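Local coordinates for protein salt-tolerant glutaminase (Micrococcus luteus, PDB 3AGD) that probably catalyses the hydrolysis of L-glutamine to L-glutamate and ammonium, as a salt-tolerant member of the glutaminase family, at residues M224-S227 / I228-R231. Residues are numbered along the deposited sequence; the frame is centred on the assembly and turned at random.
Sequences MLPS and IVAR
Pro-226 and Val-229 lie side by side at the start of helix 227-240 and point the same way, with CD of Pro-226 4.1 Å from CG2 of Val-229. Pro-226 holds the N-cap position. An N-H there would find no helical carbonyl one turn back, so the one proline lacks costs no helical bond, while its carbonyl serves the first turn. That oxygen is gripped twice. The N-H of Ala-230 meets it in the carbonyl plane at 3.1 Å (N to O of Pro-226), with a fairly straight N-H...O angle of 164°. The N of Val-229, 3.0 Å from the same O of Pro-226, comes from above the carbonyl plane, and its bond is bent to 131°. One residue on, Arg-231 N donates to Ser-227 O at 2.8 Å, the next i to i+4 bond of the helix. The tight side is built by the buried, branched Val-229: its CG2 stands anti to its own carbonyl carbon, facing the proline ring, while CB sits 3.4 Å from the O of Pro-226. The buried methyl of Ala-230 lies against Ser-227 O (CB to O 3.5 Å), where a small side chain fits beside the turn. Pro-226 and Ile-228 form the looser, solvent-exposed side. Ile-228 CG2 touches Pro-226 CB at 4.1 Å, whereas CG1, anti to the backbone N (chi1 -169°), leads away from the loop; this apolar side chain packs on Arg-303 of the second subunit. Arg-231 suits its place by length: its aliphatic stem rests near Ser-227 O, and the chain runs on to His-305 of the second subunit. Leu-225, Pro-226 and Val-229 touch helix 67-78, buried apolar Leu-225 also meets helix 131-146, and Phe-80 of helix 80-84 receives Ile-228 and Val-229.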
loop_
_atom_site.group_PDB
_atom_site.type_symbol
_atom_site.label_atom_id
_atom_site.label_comp_id
_atom_site.label_asym_id
_atom_site.label_seq_id
_atom_site.Cartn_x
_atom_site.Cartn_y
_atom_site.Cartn_z
ATOM N N MET A 224 -2.488 -10.773 17.149
ATOM C CA MET A 224 -1.217 -10.827 17.858
ATOM C C MET A 224 -0.678 -9.434 18.151
ATOM O O MET A 224 0.051 -9.241 19.123
ATOM C CB MET A 224 -0.180 -11.587 17.028
ATOM C CG MET A 224 -0.650 -12.942 16.541
ATOM S SD MET A 224 -1.317 -13.947 17.882
ATOM C CE MET A 224 0.192 -14.451 18.712
ATOM N N LEU A 225 -1.035 -8.469 17.306
ATOM C CA LEU A 225 -0.567 -7.095 17.465
ATOM C C LEU A 225 -1.619 -6.071 17.069
ATOM O O LEU A 225 -2.451 -6.323 16.197
ATOM C CB LEU A 225 0.666 -6.845 16.588
ATOM C CG LEU A 225 1.971 -7.625 16.776
ATOM C CD1 LEU A 225 2.877 -7.385 15.569
ATOM C CD2 LEU A 225 2.664 -7.188 18.066
ATOM N N PRO A 226 -1.603 -4.898 17.718
ATOM C CA PRO A 226 -2.582 -3.867 17.361
ATOM C C PRO A 226 -2.273 -3.530 15.904
ATOM O O PRO A 226 -1.104 -3.498 15.515
ATOM C CB PRO A 226 -2.227 -2.716 18.301
ATOM C CG PRO A 226 -1.688 -3.440 19.526
ATOM C CD PRO A 226 -0.816 -4.503 18.901
ATOM N N SER A 227 -3.297 -3.297 15.092
ATOM C CA SER A 227 -3.065 -2.980 13.687
ATOM C C SER A 227 -2.162 -1.759 13.543
ATOM O O SER A 227 -1.292 -1.723 12.673
ATOM C CB SER A 227 -4.390 -2.721 12.969
ATOM O OG SER A 227 -5.019 -1.573 13.505
ATOM N N ILE A 228 -2.363 -0.764 14.403
ATOM C CA ILE A 228 -1.557 0.451 14.339
ATOM C C ILE A 228 -0.063 0.161 14.545
ATOM O O ILE A 228 0.791 0.862 14.000
ATOM C CB ILE A 228 -2.044 1.498 15.371
ATOM C CG1 ILE A 228 -1.366 2.840 15.104
ATOM C CG2 ILE A 228 -1.755 1.019 16.790
ATOM C CD1 ILE A 228 -1.808 3.946 16.044
ATOM N N VAL A 229 0.253 -0.872 15.325
ATOM C CA VAL A 229 1.650 -1.240 15.556
ATOM C C VAL A 229 2.181 -1.945 14.312
ATOM O O VAL A 229 3.300 -1.687 13.864
ATOM C CB VAL A 229 1.803 -2.192 16.770
ATOM C CG1 VAL A 229 3.166 -2.880 16.723
ATOM C CG2 VAL A 229 1.662 -1.399 18.076
ATOM N N ALA A 230 1.370 -2.838 13.755
ATOM C CA ALA A 230 1.766 -3.574 12.563
ATOM C C ALA A 230 2.052 -2.598 11.420
ATOM O O ALA A 230 3.046 -2.736 10.707
ATOM C CB ALA A 230 0.667 -4.548 12.164
ATOM N N ARG A 231 1.183 -1.604 11.266
ATOM C CA ARG A 231 1.327 -0.604 10.211
ATOM C C ARG A 231 2.625 0.188 10.332
ATOM O O ARG A 231 3.270 0.495 9.329
ATOM C CB ARG A 231 0.143 0.367 10.235
ATOM C CG ARG A 231 -1.061 -0.056 9.405
ATOM C CD ARG A 231 -2.156 0.999 9.510
ATOM N NE ARG A 231 -1.580 2.303 9.825
ATOM C CZ ARG A 231 -1.951 3.062 10.852
ATOM N NH1 ARG A 231 -2.914 2.656 11.671
ATOM N NH2 ARG A 231 -1.334 4.213 11.083
#